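Local atomic coordinates of Thiol:disulfide interchange protein dsbA-like (PDB entry 3C7M), a protein that introduces disulfide bonds into other periplasmic proteins, working with its partner DsbI to form an essential disulfide in the arylsulfate sulfotransferase AssT. Residues V71-D79 with S91-Y100. Residues are numbered along the deposited sequence; the frame is centred on the assembly and turned at random.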
loop_
_atom_site.group_PDB
_atom_site.type_symbol
_atom_site.label_atom_id
_atom_site.label_comp_id
_atom_site.label_asym_id
_atom_site.label_seq_id
_atom_site.Cartn_x
_atom_site.Cartn_y
_atom_site.Cartn_z
ATOM N N VAL A 71 3.567 -6.598 -9.132
ATOM C CA VAL A 71 3.367 -5.409 -9.960
ATOM C C VAL A 71 3.661 -4.154 -9.137
ATOM O O VAL A 71 4.406 -3.277 -9.573
ATOM C CB VAL A 71 1.946 -5.381 -10.572
ATOM C CG1 VAL A 71 1.651 -4.034 -11.208
ATOM C CG2 VAL A 71 1.784 -6.513 -11.602
ATOM N N PHE A 72 3.100 -4.083 -7.932
ATOM C CA PHE A 72 3.300 -2.905 -7.090
ATOM C C PHE A 72 4.754 -2.721 -6.666
ATOM O O PHE A 72 5.240 -1.593 -6.657
ATOM C CB PHE A 72 2.401 -2.933 -5.853
ATOM C CG PHE A 72 0.919 -2.898 -6.152
ATOM C CD1 PHE A 72 0.405 -2.199 -7.253
ATOM C CD2 PHE A 72 0.031 -3.532 -5.289
ATOM C CE1 PHE A 72 -0.969 -2.176 -7.503
ATOM C CE2 PHE A 72 -1.346 -3.506 -5.528
ATOM C CZ PHE A 72 -1.848 -2.822 -6.625
ATOM N N ALA A 73 5.442 -3.816 -6.326
ATOM C CA ALA A 73 6.853 -3.735 -5.932
ATOM C C ALA A 73 7.699 -3.210 -7.085
ATOM O O ALA A 73 8.579 -2.363 -6.896
ATOM C CB ALA A 73 7.377 -5.092 -5.456
ATOM N N VAL A 74 7.423 -3.702 -8.287
ATOM C CA VAL A 74 8.155 -3.224 -9.465
ATOM C C VAL A 74 7.904 -1.730 -9.670
ATOM O O VAL A 74 8.845 -0.945 -9.822
ATOM C CB VAL A 74 7.796 -4.035 -10.726
ATOM C CG1 VAL A 74 8.207 -3.285 -11.995
ATOM C CG2 VAL A 74 8.462 -5.411 -10.667
ATOM N N LEU A 75 6.639 -1.326 -9.628
ATOM C CA LEU A 75 6.303 0.051 -9.984
ATOM C C LEU A 75 6.711 1.063 -8.922
ATOM O O LEU A 75 7.135 2.162 -9.263
ATOM C CB LEU A 75 4.823 0.182 -10.355
ATOM C CG LEU A 75 4.400 -0.674 -11.558
ATOM C CD1 LEU A 75 2.903 -0.613 -11.764
ATOM C CD2 LEU A 75 5.149 -0.293 -12.851
ATOM N N ILE A 76 6.608 0.683 -7.650
ATOM C CA ILE A 76 7.080 1.550 -6.558
ATOM C C ILE A 76 8.577 1.790 -6.675
ATOM O O ILE A 76 9.039 2.920 -6.554
ATOM C CB ILE A 76 6.718 0.994 -5.155
ATOM C CG1 ILE A 76 5.233 1.212 -4.901
ATOM C CG2 ILE A 76 7.520 1.710 -4.057
ATOM C CD1 ILE A 76 4.690 0.427 -3.719
ATOM N N ASN A 77 9.330 0.727 -6.919
ATOM C CA ASN A 77 10.776 0.870 -7.095
ATOM C C ASN A 77 11.153 1.735 -8.294
ATOM O O ASN A 77 12.068 2.554 -8.205
ATOM C CB ASN A 77 11.452 -0.496 -7.112
ATOM C CG ASN A 77 11.703 -1.021 -5.704
ATOM O OD1 ASN A 77 12.645 -0.588 -5.027
ATOM N ND2 ASN A 77 10.849 -1.934 -5.243
ATOM N N LYS A 78 10.423 1.580 -9.395
ATOM C CA LYS A 78 10.631 2.427 -10.563
ATOM C C LYS A 78 10.327 3.898 -10.248
ATOM O O LYS A 78 11.155 4.772 -10.527
ATOM C CB LYS A 78 9.809 1.932 -11.748
ATOM C CG LYS A 78 10.257 2.512 -13.071
ATOM C CD LYS A 78 9.570 1.802 -14.214
ATOM C CE LYS A 78 10.051 2.307 -15.565
ATOM N NZ LYS A 78 9.516 3.652 -15.872
ATOM N N ASP A 79 9.164 4.169 -9.650
ATOM C CA ASP A 79 8.787 5.549 -9.286
ATOM C C ASP A 79 9.825 6.180 -8.350
ATOM O O ASP A 79 10.279 7.307 -8.580
ATOM C CB ASP A 79 7.400 5.600 -8.625
ATOM C CG ASP A 79 6.256 5.336 -9.601
ATOM O OD1 ASP A 79 6.409 5.555 -10.823
ATOM O OD2 ASP A 79 5.181 4.916 -9.117
ATOM N N SER A 91 2.953 8.899 -11.456
ATOM C CA SER A 91 3.297 7.663 -10.733
ATOM C C SER A 91 2.686 6.442 -11.407
ATOM O O SER A 91 1.463 6.351 -11.565
ATOM C CB SER A 91 2.862 7.735 -9.269
ATOM O OG SER A 91 2.859 6.451 -8.644
ATOM N N GLN A 92 3.547 5.519 -11.821
ATOM C CA GLN A 92 3.094 4.268 -12.422
ATOM C C GLN A 92 2.406 3.370 -11.392
ATOM O O GLN A 92 1.413 2.710 -11.703
ATOM C CB GLN A 92 4.253 3.556 -13.113
ATOM C CG GLN A 92 4.713 4.286 -14.376
ATOM C CD GLN A 92 5.858 3.584 -15.071
ATOM O OE1 GLN A 92 7.008 3.671 -14.639
ATOM N NE2 GLN A 92 5.552 2.889 -16.162
ATOM N N PHE A 93 2.919 3.364 -10.164
ATOM C CA PHE A 93 2.273 2.610 -9.088
ATOM C C PHE A 93 0.836 3.085 -8.903
ATOM O O PHE A 93 -0.087 2.271 -8.847
ATOM C CB PHE A 93 3.051 2.732 -7.773
ATOM C CG PHE A 93 2.250 2.344 -6.558
ATOM C CD1 PHE A 93 1.963 1.007 -6.298
ATOM C CD2 PHE A 93 1.778 3.314 -5.679
ATOM C CE1 PHE A 93 1.231 0.639 -5.184
ATOM C CE2 PHE A 93 1.044 2.958 -4.554
ATOM C CZ PHE A 93 0.764 1.615 -4.306
ATOM N N LYS A 94 0.651 4.403 -8.813
ATOM C CA LYS A 94 -0.674 4.976 -8.622
ATOM C C LYS A 94 -1.642 4.531 -9.723
ATOM O O LYS A 94 -2.781 4.145 -9.447
ATOM C CB LYS A 94 -0.586 6.497 -8.573
ATOM C CG LYS A 94 -1.911 7.161 -8.322
ATOM C CD LYS A 94 -1.751 8.651 -8.076
ATOM C CE LYS A 94 -3.096 9.340 -8.207
ATOM N NZ LYS A 94 -3.019 10.727 -7.664
ATOM N N LYS A 95 -1.165 4.546 -10.962
ATOM C CA LYS A 95 -1.995 4.159 -12.093
ATOM C C LYS A 95 -2.415 2.699 -11.996
ATOM O O LYS A 95 -3.591 2.372 -12.190
ATOM C CB LYS A 95 -1.259 4.420 -13.403
ATOM C CG LYS A 95 -1.082 5.902 -13.708
ATOM C CD LYS A 95 -0.309 6.121 -14.994
ATOM C CE LYS A 95 -0.104 7.606 -15.271
ATOM N NZ LYS A 95 0.724 7.801 -16.502
ATOM N N ALA A 96 -1.459 1.821 -11.694
ATOM C CA ALA A 96 -1.780 0.406 -11.550
ATOM C C ALA A 96 -2.726 0.156 -10.380
ATOM O O ALA A 96 -3.685 -0.614 -10.504
ATOM C CB ALA A 96 -0.515 -0.430 -11.397
ATOM N N LYS A 97 -2.461 0.811 -9.246
ATOM C CA LYS A 97 -3.267 0.612 -8.044
ATOM C C LYS A 97 -4.728 0.961 -8.297
ATOM O O LYS A 97 -5.624 0.185 -7.977
ATOM C CB LYS A 97 -2.710 1.428 -6.879
ATOM C CG LYS A 97 -3.516 1.286 -5.587
ATOM C CD LYS A 97 -2.931 2.107 -4.425
ATOM C CE LYS A 97 -2.704 3.560 -4.797
ATOM N NZ LYS A 97 -2.570 4.450 -3.588
ATOM N N PHE A 98 -4.969 2.113 -8.912
ATOM C CA PHE A 98 -6.350 2.489 -9.166
ATOM C C PHE A 98 -7.009 1.677 -10.268
ATOM O O PHE A 98 -8.231 1.470 -10.229
ATOM C CB PHE A 98 -6.500 3.994 -9.345
ATOM C CG PHE A 98 -6.481 4.729 -8.043
ATOM C CD1 PHE A 98 -7.587 4.688 -7.195
ATOM C CD2 PHE A 98 -5.346 5.412 -7.635
ATOM C CE1 PHE A 98 -7.563 5.337 -5.972
ATOM C CE2 PHE A 98 -5.323 6.078 -6.418
ATOM C CZ PHE A 98 -6.436 6.045 -5.593
ATOM N N ALA A 99 -6.209 1.187 -11.214
ATOM C CA ALA A 99 -6.733 0.295 -12.246
ATOM C C ALA A 99 -7.241 -1.001 -11.616
ATOM O O ALA A 99 -8.310 -1.498 -11.990
ATOM C CB ALA A 99 -5.679 0.003 -13.296
ATOM N N TYR A 100 -6.482 -1.548 -10.665
ATOM C CA TYR A 100 -6.920 -2.761 -9.976
ATOM C C TYR A 100 -8.135 -2.519 -9.103
ATOM O O TYR A 100 -9.046 -3.335 -9.082
ATOM C CB TYR A 100 -5.791 -3.390 -9.149
ATOM C CG TYR A 100 -4.767 -4.095 -10.003
ATOM C CD1 TYR A 100 -5.149 -5.063 -10.931
ATOM C CD2 TYR A 100 -3.415 -3.802 -9.878
ATOM C CE1 TYR A 100 -4.201 -5.717 -11.724
ATOM C CE2 TYR A 100 -2.466 -4.443 -10.657
ATOM C CZ TYR A 100 -2.862 -5.405 -11.579
ATOM O OH TYR A 100 -1.906 -6.034 -12.353
HETATM O O HOH W 1 7.919 5.606 -13.021
#
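Phe72 pushes its ring as a knob into the hole formed by Phe93, Ala96, Lys97 and Tyr100, and Phe93 in turn is a knob among Phe72, Leu75, Ile76 and Asp79. The two rings meet offset edge-to-face, the edge of Phe93 toward the face of Phe72, with planes at 80°. A chi1 of 163° swings the Phe93 ring away from its own backbone N and lays it alongside Ile76, whose CG1 covers one face in a CH-pi contact, 3.8 Å from the ring centroid, while Lys97 CB lies over the rim of the opposite face. Packing is tightest where Leu75 CD1 presses on Ala96 CB at 3.4 Å; a small residue suits a place met head-on by a leucine branch. Segments 71-79 and 92-100 run roughly antiparallel (153°); they lie on helices 65-81 and 92-106, in the helical part of the DsbA-like thioredoxin fold, and Phe72 also meets Phe25 and His57 of the thioredoxin core. At the N-terminus of helix 92-106 the contact turns polar but stays buried. Asp79, a short acid suited to a helix N-terminus, accepts Gln92 N at OD1 (3.0 Å) and Phe93 N at OD2 (2.9 Å), both on the syn side; Ser91 OG donates to OD2 from above the carboxylate plane and, as N-cap, accepts from Lys94 N. On the solvent side, the long, exposed Lys78 bends at its end to bring NZ 2.8 Å from Gln92 OE1, while a water donates to both that oxygen and Asp79 OD1.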